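PDB 4OO3: hypothetical protein from Parabacteroides merdae, which is a putative oxidoreductase that probably binds a nicotinamide adenine dinucleotide cofactor through its N-terminal Rossmann-type domain. Local coordinates for residues G7-P19 and P33-T45. Residues are numbered along the deposited sequence; the frame is centred on the assembly and turned at random.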
loop_
_atom_site.group_PDB
_atom_site.type_symbol
_atom_site.label_atom_id
_atom_site.label_comp_id
_atom_site.label_asym_id
_atom_site.label_seq_id
_atom_site.Cartn_x
_atom_site.Cartn_y
_atom_site.Cartn_z
ATOM N N GLY A 7 -15.169 20.854 -7.181
ATOM C CA GLY A 7 -15.990 19.725 -7.628
ATOM C C GLY A 7 -16.537 19.902 -9.034
ATOM O O GLY A 7 -17.067 18.957 -9.618
ATOM N N ALA A 8 -16.412 21.111 -9.577
ATOM C CA ALA A 8 -16.828 21.399 -10.948
ATOM C C ALA A 8 -16.254 20.353 -11.913
ATOM O O ALA A 8 -15.095 19.957 -11.766
ATOM C CB ALA A 8 -16.373 22.793 -11.352
ATOM N N PRO A 9 -17.063 19.896 -12.893
ATOM C CA PRO A 9 -16.594 18.865 -13.829
ATOM C C PRO A 9 -15.399 19.295 -14.696
ATOM O O PRO A 9 -15.335 20.436 -15.125
ATOM C CB PRO A 9 -17.822 18.602 -14.714
ATOM C CG PRO A 9 -18.989 19.097 -13.929
ATOM C CD PRO A 9 -18.473 20.254 -13.133
ATOM N N GLY A 10 -14.461 18.380 -14.933
ATOM C CA GLY A 10 -13.287 18.664 -15.762
ATOM C C GLY A 10 -12.234 19.571 -15.138
ATOM O O GLY A 10 -11.285 19.969 -15.819
ATOM N N GLU A 11 -12.386 19.891 -13.851
ATOM C CA GLU A 11 -11.463 20.798 -13.155
ATOM C C GLU A 11 -10.097 20.154 -12.895
ATOM O O GLU A 11 -9.070 20.830 -12.922
ATOM C CB GLU A 11 -12.073 21.286 -11.833
ATOM C CG GLU A 11 -12.148 20.229 -10.736
ATOM C CD GLU A 11 -12.735 20.752 -9.436
ATOM O OE1 GLU A 11 -13.165 21.918 -9.396
ATOM O OE2 GLU A 11 -12.765 19.992 -8.443
ATOM N N VAL A 12 -10.096 18.852 -12.629
ATOM C CA VAL A 12 -8.857 18.113 -12.400
ATOM C C VAL A 12 -8.285 17.697 -13.745
ATOM O O VAL A 12 -8.975 17.066 -14.547
ATOM C CB VAL A 12 -9.097 16.869 -11.521
ATOM C CG1 VAL A 12 -7.878 15.952 -11.510
ATOM C CG2 VAL A 12 -9.471 17.293 -10.108
ATOM N N LYS A 13 -7.027 18.058 -13.982
ATOM C CA LYS A 13 -6.351 17.771 -15.244
ATOM C C LYS A 13 -5.147 16.891 -14.986
ATOM O O LYS A 13 -4.132 17.365 -14.479
ATOM C CB LYS A 13 -5.893 19.063 -15.918
ATOM C CG LYS A 13 -6.958 19.752 -16.752
ATOM C CD LYS A 13 -7.366 21.092 -16.181
ATOM C CE LYS A 13 -8.392 21.763 -17.081
ATOM N NZ LYS A 13 -8.355 23.241 -16.940
ATOM N N LEU A 14 -5.247 15.623 -15.368
ATOM C CA LEU A 14 -4.232 14.625 -15.025
ATOM C C LEU A 14 -2.987 14.667 -15.906
ATOM O O LEU A 14 -3.071 14.804 -17.119
ATOM C CB LEU A 14 -4.806 13.204 -15.101
ATOM C CG LEU A 14 -5.968 12.820 -14.191
ATOM C CD1 LEU A 14 -6.258 11.331 -14.348
ATOM C CD2 LEU A 14 -5.672 13.176 -12.745
ATOM N N ILE A 15 -1.836 14.532 -15.262
ATOM C CA ILE A 15 -0.579 14.266 -15.932
ATOM C C ILE A 15 -0.136 12.888 -15.487
ATOM O O ILE A 15 -0.118 12.604 -14.305
ATOM C CB ILE A 15 0.520 15.250 -15.504
ATOM C CG1 ILE A 15 0.109 16.690 -15.814
ATOM C CG2 ILE A 15 1.832 14.888 -16.183
ATOM C CD1 ILE A 15 0.990 17.732 -15.158
ATOM N N THR A 16 0.237 12.036 -16.422
ATOM C CA THR A 16 0.770 10.744 -16.050
ATOM C C THR A 16 2.245 10.741 -16.386
ATOM O O THR A 16 2.614 10.838 -17.543
ATOM C CB THR A 16 0.019 9.616 -16.765
ATOM O OG1 THR A 16 -1.390 9.809 -16.580
ATOM C CG2 THR A 16 0.427 8.256 -16.200
ATOM N N LEU A 17 3.086 10.655 -15.359
ATOM C CA LEU A 17 4.526 10.796 -15.525
ATOM C C LEU A 17 5.234 9.458 -15.383
ATOM O O LEU A 17 5.207 8.843 -14.315
ATOM C CB LEU A 17 5.070 11.775 -14.497
ATOM C CG LEU A 17 6.577 12.029 -14.548
ATOM C CD1 LEU A 17 6.997 12.685 -15.854
ATOM C CD2 LEU A 17 6.958 12.876 -13.352
ATOM N N ASP A 18 5.875 9.027 -16.468
ATOM C CA ASP A 18 6.660 7.801 -16.501
ATOM C C ASP A 18 5.943 6.634 -15.817
ATOM O O ASP A 18 6.447 6.080 -14.845
ATOM C CB ASP A 18 8.028 8.052 -15.864
ATOM C CG ASP A 18 9.009 6.905 -16.087
ATOM O OD1 ASP A 18 8.821 6.116 -17.032
ATOM O OD2 ASP A 18 9.980 6.800 -15.312
ATOM N N PRO A 19 4.751 6.268 -16.319
ATOM C CA PRO A 19 3.996 5.172 -15.723
ATOM C C PRO A 19 4.682 3.845 -15.987
ATOM O O PRO A 19 5.150 3.605 -17.098
ATOM C CB PRO A 19 2.654 5.237 -16.447
ATOM C CG PRO A 19 2.987 5.798 -17.784
ATOM C CD PRO A 19 4.088 6.794 -17.527
ATOM N N PRO A 33 -16.412 12.682 -12.646
ATOM C CA PRO A 33 -16.797 13.920 -13.326
ATOM C C PRO A 33 -15.788 15.056 -13.164
ATOM O O PRO A 33 -15.622 15.859 -14.082
ATOM C CB PRO A 33 -18.126 14.302 -12.654
ATOM C CG PRO A 33 -18.653 13.043 -12.074
ATOM C CD PRO A 33 -17.447 12.226 -11.699
ATOM N N GLN A 34 -15.132 15.120 -12.005
ATOM C CA GLN A 34 -14.072 16.099 -11.744
ATOM C C GLN A 34 -12.929 16.024 -12.742
ATOM O O GLN A 34 -12.259 17.022 -12.990
ATOM C CB GLN A 34 -13.465 15.887 -10.357
ATOM C CG GLN A 34 -14.115 16.665 -9.235
ATOM C CD GLN A 34 -13.516 16.290 -7.896
ATOM O OE1 GLN A 34 -13.643 15.150 -7.463
ATOM N NE2 GLN A 34 -12.849 17.239 -7.241
ATOM N N VAL A 35 -12.677 14.836 -13.283
ATOM C CA VAL A 35 -11.479 14.623 -14.081
ATOM C C VAL A 35 -11.731 14.840 -15.571
ATOM O O VAL A 35 -12.555 14.155 -16.193
ATOM C CB VAL A 35 -10.868 13.234 -13.834
ATOM C CG1 VAL A 35 -9.564 13.095 -14.603
ATOM C CG2 VAL A 35 -10.610 13.039 -12.346
ATOM N N SER A 36 -11.008 15.808 -16.125
ATOM C CA SER A 36 -11.085 16.131 -17.546
ATOM C C SER A 36 -10.686 14.914 -18.358
ATOM O O SER A 36 -9.768 14.185 -17.979
ATOM C CB SER A 36 -10.163 17.312 -17.867
ATOM O OG SER A 36 -9.698 17.260 -19.197
ATOM N N LYS A 37 -11.381 14.698 -19.472
ATOM C CA LYS A 37 -11.095 13.558 -20.343
ATOM C C LYS A 37 -9.724 13.631 -21.005
ATOM O O LYS A 37 -9.175 12.596 -21.379
ATOM C CB LYS A 37 -12.170 13.406 -21.410
ATOM C CG LYS A 37 -13.315 12.500 -20.999
ATOM C CD LYS A 37 -14.167 13.083 -19.887
ATOM C CE LYS A 37 -15.279 12.111 -19.535
ATOM N NZ LYS A 37 -16.319 12.725 -18.675
ATOM N N ASP A 38 -9.180 14.841 -21.140
ATOM C CA ASP A 38 -7.860 15.046 -21.733
ATOM C C ASP A 38 -6.802 14.785 -20.680
ATOM O O ASP A 38 -6.769 15.448 -19.646
ATOM C CB ASP A 38 -7.701 16.476 -22.273
ATOM C CG ASP A 38 -8.590 16.760 -23.479
ATOM O OD1 ASP A 38 -8.946 15.827 -24.225
ATOM O OD2 ASP A 38 -8.925 17.940 -23.698
ATOM N N VAL A 39 -5.940 13.816 -20.951
ATOM C CA VAL A 39 -4.909 13.412 -20.016
ATOM C C VAL A 39 -3.539 13.533 -20.685
ATOM O O VAL A 39 -3.339 13.073 -21.804
ATOM C CB VAL A 39 -5.157 11.971 -19.519
ATOM C CG1 VAL A 39 -4.011 11.479 -18.635
ATOM C CG2 VAL A 39 -6.485 11.899 -18.773
ATOM N N TYR A 40 -2.596 14.138 -19.976
ATOM C CA TYR A 40 -1.279 14.415 -20.525
ATOM C C TYR A 40 -0.257 13.406 -20.021
ATOM O O TYR A 40 0.009 13.327 -18.825
ATOM C CB TYR A 40 -0.892 15.857 -20.192
ATOM C CG TYR A 40 -1.885 16.837 -20.779
ATOM C CD1 TYR A 40 -1.775 17.251 -22.100
ATOM C CD2 TYR A 40 -2.967 17.308 -20.035
ATOM C CE1 TYR A 40 -2.689 18.124 -22.663
ATOM C CE2 TYR A 40 -3.893 18.184 -20.594
ATOM C CZ TYR A 40 -3.746 18.585 -21.907
ATOM O OH TYR A 40 -4.645 19.451 -22.488
ATOM N N VAL A 41 0.291 12.619 -20.940
ATOM C CA VAL A 41 1.301 11.605 -20.624
ATOM C C VAL A 41 2.692 12.064 -21.083
ATOM O O VAL A 41 2.865 12.496 -22.226
ATOM C CB VAL A 41 0.963 10.261 -21.319
ATOM C CG1 VAL A 41 2.076 9.235 -21.116
ATOM C CG2 VAL A 41 -0.376 9.715 -20.829
ATOM N N TYR A 42 3.669 11.976 -20.183
ATOM C CA TYR A 42 5.074 12.213 -20.501
ATOM C C TYR A 42 5.892 11.025 -20.015
ATOM O O TYR A 42 5.846 10.671 -18.831
ATOM C CB TYR A 42 5.581 13.480 -19.808
ATOM C CG TYR A 42 4.830 14.722 -20.209
ATOM C CD1 TYR A 42 3.636 15.046 -19.595
ATOM C CD2 TYR A 42 5.306 15.557 -21.210
ATOM C CE1 TYR A 42 2.927 16.176 -19.955
ATOM C CE2 TYR A 42 4.602 16.700 -21.580
ATOM C CZ TYR A 42 3.409 16.994 -20.943
ATOM O OH TYR A 42 2.688 18.105 -21.272
ATOM N N ALA A 43 6.663 10.430 -20.909
ATOM C CA ALA A 43 7.388 9.219 -20.569
ATOM C C ALA A 43 8.507 8.954 -21.552
ATOM O O ALA A 43 8.432 9.377 -22.697
ATOM C CB ALA A 43 6.430 8.034 -20.559
ATOM N N PRO A 44 9.548 8.235 -21.112
ATOM C CA PRO A 44 10.469 7.740 -22.121
ATOM C C PRO A 44 9.748 6.730 -23.013
ATOM O O PRO A 44 8.744 6.136 -22.597
ATOM C CB PRO A 44 11.570 7.072 -21.294
ATOM C CG PRO A 44 10.885 6.646 -20.039
ATOM C CD PRO A 44 9.815 7.664 -19.779
ATOM N N THR A 45 10.238 6.557 -24.233
ATOM C CA THR A 45 9.704 5.541 -25.132
ATOM C C THR A 45 9.952 4.178 -24.505
ATOM O O THR A 45 10.878 4.022 -23.720
ATOM C CB THR A 45 10.409 5.568 -26.501
ATOM O OG1 THR A 45 11.816 5.395 -26.306
ATOM C CG2 THR A 45 10.164 6.890 -27.231
HETATM O O HOH W 1 -7.418 14.989 -17.160
#
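Q34 and E11 run alongside each other in the same direction; Q34 NE2 reaches E11 OE2 at 3.0 Å in an almost straight bond (176°), the carboxylate oxygen lying in the amide plane although the two flat groups are turned 57° apart. OE2 also accepts from G7 N on its syn side, and OE1 from T6 N, so the carboxylate holds the N-terminal loop to Q34, whose NE2 has a second partner in L407 O. The type II turn A8-E11 offers G10 N to P33 O; V12 N donates to Q34 O and V12 O accepts from S36 N, a single bridge. Between V12 and L14, V35 sends a methyl to each: CG2 lies 4.1 Å from V12 CG1, while CG1, anti to the backbone N (chi1 -176°), reaches L14 CG at 3.6 Å, the two side chains roughly perpendicular to each other. Beyond the V12-V35 bridge the pairing slips by two residues; at the break a water accepts from L14 N and donates to S36 O and D38 O. Strands 14-17 and 38-43 then pair in parallel, the two strands of the beta-alpha-beta unit linked through helix 22-26 in the Rossmann-type sheet, from Y40 N to L14 O through to D18 N on Y42 O (2.9 Å). On one face I15 CG2 meets the edge of the Y42 ring, 3.9 Å from CD1, and M83 of helix 79-86 packs on both; the ring's OH bonds to E86. On the other, T16 CB touches V41 CG2 and T16 OG1 faces V39 CG1, with H52 and V49 of helix 47-61 packing against T16 and V41, respectively. Past the strand ends, D18 OD1 sits 3.3 Å from P44 CD, and its OD2 is hydrogen-bonded to Y104 OH.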